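Local structure of cytochrome c' (Rhodopseudomonas palustris, 1MQV) at residues A[46-51]-A[83-88]; A[76-81]-A[118-123]. The protein is of unknown exact function but carries a high-spin heme c whose iron lacks a sixth ligand, and is classed as an electron-transfer protein. The protein carries 3 engineered substitutions. All coordinates share one frame; numbering follows the deposited sequence.

Contact 1: A[46-51]-A[83-88]. With HEC (heme c), chain C.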
ATOM      1  N   ASP A  46       1.305   3.968   7.534  1.00 23.40           N
ATOM      2  CA  ASP A  46       2.709   4.167   7.890  1.00 27.57           C
ATOM      3  C   ASP A  46       3.678   3.742   6.763  1.00 24.80           C
ATOM      4  O   ASP A  46       4.673   4.442   6.503  1.00 26.38           O
ATOM      5  CB  ASP A  46       3.045   3.394   9.175  1.00 22.79           C
ATOM      6  CG  ASP A  46       2.342   3.968  10.403  1.00 69.32           C
ATOM      7  OD1 ASP A  46       1.970   5.162  10.374  1.00 82.08           O
ATOM      8  OD2 ASP A  46       2.171   3.230  11.399  1.00 47.62           O
ATOM      9  N   ASP A  47       3.408   2.609   6.115  1.00 21.95           N
ATOM     10  CA  ASP A  47       4.278   2.119   5.027  1.00 20.21           C
ATOM     11  C   ASP A  47       4.249   3.099   3.881  1.00 29.17           C
ATOM     12  O   ASP A  47       5.278   3.391   3.274  1.00 20.57           O
ATOM     13  CB  ASP A  47       3.839   0.741   4.526  1.00 26.05           C
ATOM     14  CG  ASP A  47       3.969  -0.345   5.587  1.00 33.23           C
ATOM     15  OD1 ASP A  47       4.704  -0.142   6.575  1.00 33.46           O
ATOM     16  OD2 ASP A  47       3.333  -1.399   5.424  1.00 35.44           O
ATOM     17  N   SER A  48       3.070   3.657   3.606  1.00 25.68           N
ATOM     18  CA  SER A  48       2.941   4.606   2.508  1.00 20.68           C
ATOM     19  C   SER A  48       3.659   5.937   2.783  1.00 18.23           C
ATOM     20  O   SER A  48       3.927   6.709   1.846  1.00 22.75           O
ATOM     21  CB  SER A  48       1.433   4.846   2.222  1.00 20.17           C
ATOM     22  OG  SER A  48       0.820   3.631   1.801  1.00 22.23           O
ATOM     23  N   LYS A  49       3.951   6.223   4.050  1.00 22.21           N
ATOM     24  CA  LYS A  49       4.650   7.459   4.369  1.00 20.28           C
ATOM     25  C   LYS A  49       6.163   7.228   4.312  1.00 25.88           C
ATOM     26  O   LYS A  49       6.942   8.164   4.172  1.00 22.88           O
ATOM     27  CB  LYS A  49       4.235   7.962   5.731  1.00 26.72           C
ATOM     28  CG  LYS A  49       2.850   8.533   5.750  1.00 23.98           C
ATOM     29  CD  LYS A  49       2.384   8.738   7.197  1.00 26.83           C
ATOM     30  CE  LYS A  49       1.211   9.702   7.225  1.00 32.25           C
ATOM     31  NZ  LYS A  49       0.688   9.733   8.627  1.00 46.06           N
ATOM     32  N   LYS A  50       6.558   5.972   4.379  1.00 23.78           N
ATOM     33  CA  LYS A  50       7.974   5.628   4.328  1.00 27.16           C
ATOM     34  C   LYS A  50       8.447   5.388   2.908  1.00 27.78           C
ATOM     35  O   LYS A  50       9.566   5.766   2.559  1.00 25.94           O
ATOM     36  CB  LYS A  50       8.228   4.360   5.150  1.00 25.23           C
ATOM     37  CG  LYS A  50       8.069   4.548   6.648  1.00 36.16           C
ATOM     38  CD  LYS A  50       8.368   3.231   7.358  1.00 36.47           C
ATOM     39  CE  LYS A  50       7.961   3.321   8.830  1.00 91.08           C
ATOM     40  NZ  LYS A  50       8.092   2.030   9.572  1.00 62.49           N
ATOM     41  N   LEU A  51       7.597   4.771   2.071  1.00 23.16           N
ATOM     42  CA  LEU A  51       7.983   4.423   0.698  1.00 20.63           C
ATOM     43  C   LEU A  51       8.489   5.530  -0.246  1.00 27.37           C
ATOM     44  O   LEU A  51       9.359   5.263  -1.073  1.00 24.62           O
ATOM     45  CB  LEU A  51       6.866   3.573   0.023  1.00 20.79           C
ATOM     46  CG  LEU A  51       6.799   2.166   0.695  1.00 22.74           C
ATOM     47  CD1 LEU A  51       5.400   1.512   0.588  1.00 22.65           C
ATOM     48  CD2 LEU A  51       7.908   1.253   0.105  1.00 23.71           C
ATOM     49  N   ALA A  83       0.962   9.086  -1.246  1.00 21.41           N
ATOM     50  CA  ALA A  83       0.353  10.026  -0.296  1.00 25.54           C
ATOM     51  C   ALA A  83      -1.161   9.798  -0.307  1.00 21.75           C
ATOM     52  O   ALA A  83      -1.830   9.940   0.749  1.00 21.69           O
ATOM     53  CB  ALA A  83       0.647  11.451  -0.664  1.00 23.28           C
ATOM     54  N   LYS A  84      -1.694   9.487  -1.483  1.00 19.11           N
ATOM     55  CA  LYS A  84      -3.134   9.210  -1.612  1.00 24.93           C
ATOM     56  C   LYS A  84      -3.502   7.960  -0.806  1.00 23.51           C
ATOM     57  O   LYS A  84      -4.463   7.940  -0.048  1.00 20.89           O
ATOM     58  CB  LYS A  84      -3.517   9.036  -3.095  1.00 21.19           C
ATOM     59  CG  LYS A  84      -4.957   8.609  -3.352  1.00 22.16           C
ATOM     60  CD  LYS A  84      -5.336   8.757  -4.820  1.00 21.75           C
ATOM     61  CE  LYS A  84      -6.755   8.256  -5.041  1.00 35.16           C
ATOM     62  NZ  LYS A  84      -7.043   8.151  -6.464  1.00 43.65           N
ATOM     63  N   LEU A  85      -2.693   6.915  -0.908  1.00 19.71           N
ATOM     64  CA  LEU A  85      -3.000   5.724  -0.154  1.00 15.06           C
ATOM     65  C   LEU A  85      -2.869   5.970   1.336  1.00 17.81           C
ATOM     66  O   LEU A  85      -3.665   5.473   2.117  1.00 24.07           O
ATOM     67  CB  LEU A  85      -2.082   4.558  -0.619  1.00 21.08           C
ATOM     68  CG  LEU A  85      -2.189   3.267   0.213  1.00 19.76           C
ATOM     69  CD1 LEU A  85      -3.648   2.633   0.225  1.00 14.80           C
ATOM     70  CD2 LEU A  85      -1.149   2.300  -0.421  1.00 17.49           C
ATOM     71  N   ALA A  86      -1.880   6.776   1.743  1.00 18.39           N
ATOM     72  CA  ALA A  86      -1.691   7.048   3.147  1.00 18.48           C
ATOM     73  C   ALA A  86      -2.906   7.787   3.668  1.00 22.55           C
ATOM     74  O   ALA A  86      -3.441   7.450   4.718  1.00 24.30           O
ATOM     75  CB  ALA A  86      -0.396   7.889   3.368  1.00 19.40           C
ATOM     76  N   ALA A  87      -3.366   8.768   2.911  1.00 19.48           N
ATOM     77  CA  ALA A  87      -4.549   9.521   3.339  1.00 21.79           C
ATOM     78  C   ALA A  87      -5.836   8.670   3.305  1.00 21.39           C
ATOM     79  O   ALA A  87      -6.726   8.871   4.125  1.00 22.22           O
ATOM     80  CB  ALA A  87      -4.708  10.738   2.471  1.00 25.12           C
ATOM     81  N   ALA A  88      -5.945   7.740   2.366  1.00 18.05           N
ATOM     82  CA  ALA A  88      -7.125   6.866   2.309  1.00 22.92           C
ATOM     83  C   ALA A  88      -7.156   5.929   3.521  1.00 25.33           C
ATOM     84  O   ALA A  88      -8.208   5.749   4.163  1.00 20.27           O
ATOM     85  CB  ALA A  88      -7.121   6.052   0.980  1.00 19.10           C
TER
HETATM   86 FE   HEC C 150       2.695  -2.327  -4.291  1.00 22.98          FE
HETATM   87  CHA HEC C 150       5.420  -4.212  -4.888  1.00 30.81           C
HETATM   88  CHB HEC C 150       1.451  -4.792  -2.271  1.00 25.45           C
HETATM   89  CHC HEC C 150       0.360  -0.198  -3.077  1.00 25.38           C
HETATM   90  CHD HEC C 150       4.160   0.403  -5.993  1.00 19.77           C
HETATM   91  NA  HEC C 150       3.326  -4.190  -3.695  1.00 20.82           N
HETATM   92  C1A HEC C 150       4.501  -4.763  -4.073  1.00 24.93           C
HETATM   93  C2A HEC C 150       4.596  -6.043  -3.476  1.00 19.12           C
HETATM   94  C3A HEC C 150       3.439  -6.271  -2.722  1.00 21.06           C
HETATM   95  C4A HEC C 150       2.664  -5.061  -2.884  1.00 18.34           C
HETATM   96  CMA HEC C 150       2.938  -7.422  -1.907  1.00 23.52           C
HETATM   97  CAA HEC C 150       5.727  -7.039  -3.703  1.00 24.96           C
HETATM   98  CBA HEC C 150       6.816  -6.803  -2.681  1.00 17.59           C
HETATM   99  CGA HEC C 150       7.886  -7.902  -2.736  1.00 30.40           C
HETATM  100  O1A HEC C 150       7.836  -8.791  -1.880  1.00 26.20           O
HETATM  101  O2A HEC C 150       8.750  -7.857  -3.632  1.00 28.51           O
HETATM  102  NB  HEC C 150       1.242  -2.475  -3.007  1.00 19.58           N
HETATM  103  C1B HEC C 150       0.761  -3.590  -2.342  1.00 23.23           C
HETATM  104  C2B HEC C 150      -0.523  -3.352  -1.648  1.00 28.20           C
HETATM  105  C3B HEC C 150      -0.833  -2.069  -1.881  1.00 21.32           C
HETATM  106  C4B HEC C 150       0.284  -1.510  -2.697  1.00 18.90           C
HETATM  107  CMB HEC C 150      -1.311  -4.451  -0.871  1.00 20.99           C
HETATM  108  CAB HEC C 150      -2.016  -1.322  -1.452  1.00 21.14           C
HETATM  109  CBB HEC C 150      -2.485  -1.307  -0.130  1.00 23.49           C
HETATM  110  NC  HEC C 150       2.390  -0.336  -4.434  1.00 24.39           N
HETATM  111  C1C HEC C 150       1.340   0.395  -3.879  1.00 22.03           C
HETATM  112  C2C HEC C 150       1.346   1.738  -4.314  1.00 22.29           C
HETATM  113  C3C HEC C 150       2.396   1.952  -5.169  1.00 22.42           C
HETATM  114  C4C HEC C 150       3.038   0.603  -5.226  1.00 18.51           C
HETATM  115  CMC HEC C 150       0.206   2.777  -4.039  1.00 18.74           C
HETATM  116  CAC HEC C 150       2.833   3.093  -5.962  1.00 22.13           C
HETATM  117  CBC HEC C 150       2.429   4.437  -5.520  1.00 20.89           C
HETATM  118  ND  HEC C 150       4.426  -1.926  -5.275  1.00 21.45           N
HETATM  119  C1D HEC C 150       4.845  -0.849  -6.015  1.00 17.95           C
HETATM  120  C2D HEC C 150       6.103  -1.132  -6.738  1.00 25.06           C
HETATM  121  C3D HEC C 150       6.418  -2.430  -6.411  1.00 15.91           C
HETATM  122  C4D HEC C 150       5.400  -2.925  -5.486  1.00 31.97           C
HETATM  123  CMD HEC C 150       6.930  -0.014  -7.438  1.00 23.54           C
HETATM  124  CAD HEC C 150       7.755  -3.172  -6.888  1.00 20.21           C
HETATM  125  CBD HEC C 150       8.762  -2.933  -5.723  1.00 18.57           C
HETATM  126  CGD HEC C 150      10.154  -3.405  -6.134  1.00 23.04           C
HETATM  127  O1D HEC C 150      10.195  -4.507  -6.700  1.00 23.67           O
HETATM  128  O2D HEC C 150      11.146  -2.686  -5.906  1.00 28.62           O
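S48 and A86 mark the place where helix 34-50 and helix 75-95 pass closest within these segments, with their CA atoms 5.3 Å apart. The short helical pieces run nearly antiparallel, at 158° between their directions, with axes 8.1 Å apart, a close approach that suits two small residues facing each other. Most of the contact is apolar. CB of S48 rests on CB of A86 at 3.7 Å, and on the exposed margin the CG methylene of K49 lies alongside the same methyl at 4.1 Å, while the extended remainder of the lysine carries its charge away from the buried seam. Deeper in, S48 OG lies against CG and CD2 of L85, 3.3 Å from CD2. The same CD2 is 3.9 Å from CBB of the heme. With CG anti to the backbone N (chi1 173°), the branched end of L85 reaches the heme, and V109 and N112 of helix 99-120 also touch it. The polar element is the serine hydroxyl. It points back along its own helix and is hydrogen-bonded to the carbonyl oxygen of I44, which lets a polar side chain sit against leucine in the interior. The chemistry implies that the two segments meet through van der Waals contact, not through hydrogen bonds: a serine whose polarity is spent within its own helix, an alanine small enough to let the helices close up, and a leucine lining the heme pocket.

Contact 2: A[76-81]-A[118-123]; sequences AKFDDL and DDFRAK. With HEC (heme c), chain C.
K77 reaches D119 because its CG stands opposite the backbone N (chi1 171°) and the chain beyond stays extended, carrying NZ across. F120 has CG anti to its carbonyl carbon (chi1 -56°), and this torsion turns a face of its ring to the edge of F78. The two rings form a T-shaped pair, with centroids 5.3 Å apart and planes at 76°. F78 CD1 comes within 3.8 Å of F120 CG, near the rim, and CB of D119 lies over the opposite face, toward its rim. F78 suits its place because a flat apolar ring can present its edge to F120 while CE1 lies 3.8 Å from CAC of the heme. On the exposed side, K77 NZ donates to D119 OD2 at 3.1 Å in a salt bridge, meeting the oxygen from well above the carboxylate plane; the lysine's CD methylene lies at the edge of the F120 ring. R121 turns to the heme instead, laying a face of its guanidinium over the macrocycle with NH1 3.4 Å from C1A. With an alanine in its place, the macrocycle would probably lose the flat guanidinium and positive charge lying against it. The contact ties helix 75-95 to the C-terminal end of helix 99-120; F78 also makes edge-to-face pairs with F55 and F82 and touches I71, and backbone hydrogen bonds join F120 to L68 and A122 to A66.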
ATOM      1  N   ALA A  76       6.511  12.788  -9.539  1.00 23.95           N
ATOM      2  CA  ALA A  76       5.563  13.522  -8.685  1.00 27.97           C
ATOM      3  C   ALA A  76       4.262  12.734  -8.561  1.00 27.03           C
ATOM      4  O   ALA A  76       3.698  12.612  -7.471  1.00 27.13           O
ATOM      5  CB  ALA A  76       5.277  14.894  -9.272  1.00 24.06           C
ATOM      6  N   LYS A  77       3.789  12.201  -9.680  1.00 26.49           N
ATOM      7  CA  LYS A  77       2.576  11.400  -9.681  1.00 26.12           C
ATOM      8  C   LYS A  77       2.754  10.149  -8.847  1.00 31.25           C
ATOM      9  O   LYS A  77       1.867   9.798  -8.070  1.00 25.46           O
ATOM     10  CB  LYS A  77       2.188  11.031 -11.120  1.00 40.88           C
ATOM     11  CG  LYS A  77       1.045  10.008 -11.251  1.00 44.31           C
ATOM     12  CD  LYS A  77       0.830   9.638 -12.716  1.00 41.50           C
ATOM     13  CE  LYS A  77      -0.180   8.517 -12.878  1.00 55.74           C
ATOM     14  NZ  LYS A  77      -0.201   8.047 -14.296  1.00 61.43           N
ATOM     15  N   PHE A  78       3.901   9.472  -8.999  1.00 20.55           N
ATOM     16  CA  PHE A  78       4.166   8.245  -8.245  1.00 24.79           C
ATOM     17  C   PHE A  78       4.171   8.567  -6.749  1.00 25.99           C
ATOM     18  O   PHE A  78       3.456   7.893  -5.990  1.00 21.87           O
ATOM     19  CB  PHE A  78       5.515   7.642  -8.730  1.00 22.20           C
ATOM     20  CG  PHE A  78       6.015   6.477  -7.914  1.00 26.47           C
ATOM     21  CD1 PHE A  78       5.559   5.175  -8.179  1.00 26.14           C
ATOM     22  CD2 PHE A  78       7.012   6.664  -6.970  1.00 27.85           C
ATOM     23  CE1 PHE A  78       6.115   4.081  -7.511  1.00 32.29           C
ATOM     24  CE2 PHE A  78       7.580   5.565  -6.296  1.00 36.03           C
ATOM     25  CZ  PHE A  78       7.126   4.274  -6.576  1.00 28.24           C
ATOM     26  N   ASP A  79       4.940   9.592  -6.319  1.00 23.63           N
ATOM     27  CA  ASP A  79       5.013   9.986  -4.910  1.00 21.61           C
ATOM     28  C   ASP A  79       3.624  10.304  -4.339  1.00 25.22           C
ATOM     29  O   ASP A  79       3.279   9.912  -3.230  1.00 20.16           O
ATOM     30  CB  ASP A  79       5.852  11.253  -4.712  1.00 24.49           C
ATOM     31  CG  ASP A  79       7.330  11.033  -4.952  1.00 25.22           C
ATOM     32  OD1 ASP A  79       7.774   9.865  -5.051  1.00 23.59           O
ATOM     33  OD2 ASP A  79       8.043  12.043  -5.012  1.00 23.52           O
ATOM     34  N   ASP A  80       2.836  11.042  -5.111  1.00 24.72           N
ATOM     35  CA  ASP A  80       1.508  11.431  -4.660  1.00 19.84           C
ATOM     36  C   ASP A  80       0.496  10.278  -4.540  1.00 22.81           C
ATOM     37  O   ASP A  80      -0.482  10.387  -3.780  1.00 19.67           O
ATOM     38  CB  ASP A  80       0.967  12.532  -5.584  1.00 19.14           C
ATOM     39  CG  ASP A  80       1.769  13.851  -5.449  1.00 28.90           C
ATOM     40  OD1 ASP A  80       2.733  13.919  -4.657  1.00 30.27           O
ATOM     41  OD2 ASP A  80       1.447  14.844  -6.125  1.00 30.38           O
ATOM     42  N   LEU A  81       0.735   9.177  -5.252  1.00 19.13           N
ATOM     43  CA  LEU A  81      -0.176   8.036  -5.185  1.00 20.42           C
ATOM     44  C   LEU A  81       0.098   7.380  -3.830  1.00 22.93           C
ATOM     45  O   LEU A  81      -0.787   6.778  -3.237  1.00 22.73           O
ATOM     46  CB  LEU A  81       0.068   7.026  -6.331  1.00 20.81           C
ATOM     47  CG  LEU A  81      -1.142   6.429  -7.065  1.00 58.19           C
ATOM     48  CD1 LEU A  81      -2.252   6.052  -6.080  1.00 52.78           C
ATOM     49  CD2 LEU A  81      -1.663   7.474  -8.055  1.00 61.60           C
ATOM     50  N   ASP A 118      -0.580  -0.838 -12.011  1.00 24.66           N
ATOM     51  CA  ASP A 118      -0.751  -0.832 -13.449  1.00 27.06           C
ATOM     52  C   ASP A 118       0.201   0.082 -14.205  1.00 30.07           C
ATOM     53  O   ASP A 118       0.472  -0.195 -15.367  1.00 25.23           O
ATOM     54  CB  ASP A 118      -2.194  -0.512 -13.831  1.00 27.21           C
ATOM     55  CG  ASP A 118      -3.167  -1.614 -13.420  1.00 33.46           C
ATOM     56  OD1 ASP A 118      -2.760  -2.777 -13.259  1.00 36.85           O
ATOM     57  OD2 ASP A 118      -4.366  -1.316 -13.268  1.00 34.91           O
ATOM     58  N   ASP A 119       0.717   1.144 -13.569  1.00 25.99           N
ATOM     59  CA  ASP A 119       1.641   2.033 -14.236  1.00 24.20           C
ATOM     60  C   ASP A 119       3.099   1.865 -13.876  1.00 35.42           C
ATOM     61  O   ASP A 119       3.981   2.099 -14.713  1.00 33.04           O
ATOM     62  CB  ASP A 119       1.316   3.513 -13.955  1.00 28.73           C
ATOM     63  CG  ASP A 119       0.103   4.046 -14.755  1.00 37.38           C
ATOM     64  OD1 ASP A 119      -0.109   3.592 -15.890  1.00 31.33           O
ATOM     65  OD2 ASP A 119      -0.636   4.932 -14.245  1.00 30.83           O
ATOM     66  N   PHE A 120       3.366   1.401 -12.666  1.00 20.96           N
ATOM     67  CA  PHE A 120       4.743   1.411 -12.166  1.00 19.86           C
ATOM     68  C   PHE A 120       5.355   0.112 -11.656  1.00 21.12           C
ATOM     69  O   PHE A 120       6.480   0.155 -11.150  1.00 26.56           O
ATOM     70  CB  PHE A 120       4.777   2.449 -11.041  1.00 25.77           C
ATOM     71  CG  PHE A 120       4.314   3.822 -11.477  1.00 26.52           C
ATOM     72  CD1 PHE A 120       5.066   4.565 -12.368  1.00 26.93           C
ATOM     73  CD2 PHE A 120       3.126   4.383 -10.981  1.00 23.82           C
ATOM     74  CE1 PHE A 120       4.667   5.862 -12.773  1.00 36.80           C
ATOM     75  CE2 PHE A 120       2.729   5.670 -11.378  1.00 28.36           C
ATOM     76  CZ  PHE A 120       3.501   6.413 -12.274  1.00 26.13           C
ATOM     77  N   ARG A 121       4.630  -1.001 -11.777  1.00 24.78           N
ATOM     78  CA  ARG A 121       5.112  -2.304 -11.323  1.00 29.70           C
ATOM     79  C   ARG A 121       5.114  -3.312 -12.465  1.00 34.68           C
ATOM     80  O   ARG A 121       4.211  -3.340 -13.271  1.00 27.41           O
ATOM     81  CB  ARG A 121       4.237  -2.829 -10.185  1.00 29.79           C
ATOM     82  CG  ARG A 121       4.753  -4.114  -9.522  1.00 27.37           C
ATOM     83  CD  ARG A 121       3.637  -4.745  -8.663  1.00 27.80           C
ATOM     84  NE  ARG A 121       4.072  -5.991  -8.060  1.00 49.90           N
ATOM     85  CZ  ARG A 121       3.488  -6.547  -7.009  1.00 77.25           C
ATOM     86  NH1 ARG A 121       2.445  -5.950  -6.455  1.00 28.66           N
ATOM     87  NH2 ARG A 121       3.938  -7.696  -6.512  1.00 41.92           N
ATOM     88  N   ALA A 122       6.156  -4.124 -12.557  1.00 24.33           N
ATOM     89  CA  ALA A 122       6.188  -5.134 -13.606  1.00 31.82           C
ATOM     90  C   ALA A 122       5.051  -6.159 -13.410  1.00 33.47           C
ATOM     91  O   ALA A 122       4.673  -6.492 -12.279  1.00 40.00           O
ATOM     92  CB  ALA A 122       7.563  -5.834 -13.609  1.00 41.85           C
ATOM     93  N   LYS A 123       4.522  -6.651 -14.531  1.00 37.24           N
ATOM     94  CA  LYS A 123       3.415  -7.619 -14.572  1.00 42.23           C
ATOM     95  C   LYS A 123       3.837  -9.052 -14.879  1.00 61.23           C
ATOM     96  O   LYS A 123       3.343  -9.969 -14.186  1.00 70.22           O
ATOM     97  CB  LYS A 123       2.396  -7.176 -15.616  1.00 36.65           C
ATOM     98  CG  LYS A 123       1.849  -5.806 -15.368  1.00 63.52           C
ATOM     99  CD  LYS A 123       0.724  -5.482 -16.315  1.00 48.71           C
ATOM    100  CE  LYS A 123      -0.310  -4.645 -15.587  1.00 51.24           C
ATOM    101  NZ  LYS A 123      -1.446  -4.244 -16.446  1.00 80.16           N
TER
HETATM  102 FE   HEC C 150       2.695  -2.327  -4.291  1.00 22.98          FE
HETATM  103  CHA HEC C 150       5.420  -4.212  -4.888  1.00 30.81           C
HETATM  104  CHB HEC C 150       1.451  -4.792  -2.271  1.00 25.45           C
HETATM  105  CHC HEC C 150       0.360  -0.198  -3.077  1.00 25.38           C
HETATM  106  CHD HEC C 150       4.160   0.403  -5.993  1.00 19.77           C
HETATM  107  NA  HEC C 150       3.326  -4.190  -3.695  1.00 20.82           N
HETATM  108  C1A HEC C 150       4.501  -4.763  -4.073  1.00 24.93           C
HETATM  109  C2A HEC C 150       4.596  -6.043  -3.476  1.00 19.12           C
HETATM  110  C3A HEC C 150       3.439  -6.271  -2.722  1.00 21.06           C
HETATM  111  C4A HEC C 150       2.664  -5.061  -2.884  1.00 18.34           C
HETATM  112  CMA HEC C 150       2.938  -7.422  -1.907  1.00 23.52           C
HETATM  113  CAA HEC C 150       5.727  -7.039  -3.703  1.00 24.96           C
HETATM  114  CBA HEC C 150       6.816  -6.803  -2.681  1.00 17.59           C
HETATM  115  CGA HEC C 150       7.886  -7.902  -2.736  1.00 30.40           C
HETATM  116  O1A HEC C 150       7.836  -8.791  -1.880  1.00 26.20           O
HETATM  117  O2A HEC C 150       8.750  -7.857  -3.632  1.00 28.51           O
HETATM  118  NB  HEC C 150       1.242  -2.475  -3.007  1.00 19.58           N
HETATM  119  C1B HEC C 150       0.761  -3.590  -2.342  1.00 23.23           C
HETATM  120  C2B HEC C 150      -0.523  -3.352  -1.648  1.00 28.20           C
HETATM  121  C3B HEC C 150      -0.833  -2.069  -1.881  1.00 21.32           C
HETATM  122  C4B HEC C 150       0.284  -1.510  -2.697  1.00 18.90           C
HETATM  123  CMB HEC C 150      -1.311  -4.451  -0.871  1.00 20.99           C
HETATM  124  CAB HEC C 150      -2.016  -1.322  -1.452  1.00 21.14           C
HETATM  125  CBB HEC C 150      -2.485  -1.307  -0.130  1.00 23.49           C
HETATM  126  NC  HEC C 150       2.390  -0.336  -4.434  1.00 24.39           N
HETATM  127  C1C HEC C 150       1.340   0.395  -3.879  1.00 22.03           C
HETATM  128  C2C HEC C 150       1.346   1.738  -4.314  1.00 22.29           C
HETATM  129  C3C HEC C 150       2.396   1.952  -5.169  1.00 22.42           C
HETATM  130  C4C HEC C 150       3.038   0.603  -5.226  1.00 18.51           C
HETATM  131  CMC HEC C 150       0.206   2.777  -4.039  1.00 18.74           C
HETATM  132  CAC HEC C 150       2.833   3.093  -5.962  1.00 22.13           C
HETATM  133  CBC HEC C 150       2.429   4.437  -5.520  1.00 20.89           C
HETATM  134  ND  HEC C 150       4.426  -1.926  -5.275  1.00 21.45           N
HETATM  135  C1D HEC C 150       4.845  -0.849  -6.015  1.00 17.95           C
HETATM  136  C2D HEC C 150       6.103  -1.132  -6.738  1.00 25.06           C
HETATM  137  C3D HEC C 150       6.418  -2.430  -6.411  1.00 15.91           C
HETATM  138  C4D HEC C 150       5.400  -2.925  -5.486  1.00 31.97           C
HETATM  139  CMD HEC C 150       6.930  -0.014  -7.438  1.00 23.54           C
HETATM  140  CAD HEC C 150       7.755  -3.172  -6.888  1.00 20.21           C
HETATM  141  CBD HEC C 150       8.762  -2.933  -5.723  1.00 18.57           C
HETATM  142  CGD HEC C 150      10.154  -3.405  -6.134  1.00 23.04           C
HETATM  143  O1D HEC C 150      10.195  -4.507  -6.700  1.00 23.67           O
HETATM  144  O2D HEC C 150      11.146  -2.686  -5.906  1.00 28.62           O
HETATM  145  O   HOH W   1      -2.262   6.810 -14.659  1.00 48.90           O

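Both contacts use helix 75-95 of the four-helix bundle and both touch the heme. Contact 2 takes an earlier part of that helix and pairs it with the end of helix 99-120, whereas contact 1 takes the following turns and pairs them with helix 34-50. Along the chain the segments alternate: 46-51, 76-81, 83-88, then 118-123. The centres lie about 13 Å apart, with contact 1 the nearer to the middle of the protein. Helix 75-95 thus packs on both helix 34-50 and helix 99-120, and L85 joins F78, L81, F120 and R121 in lining one pocket, so that helix packing and heme enclosure are achieved together.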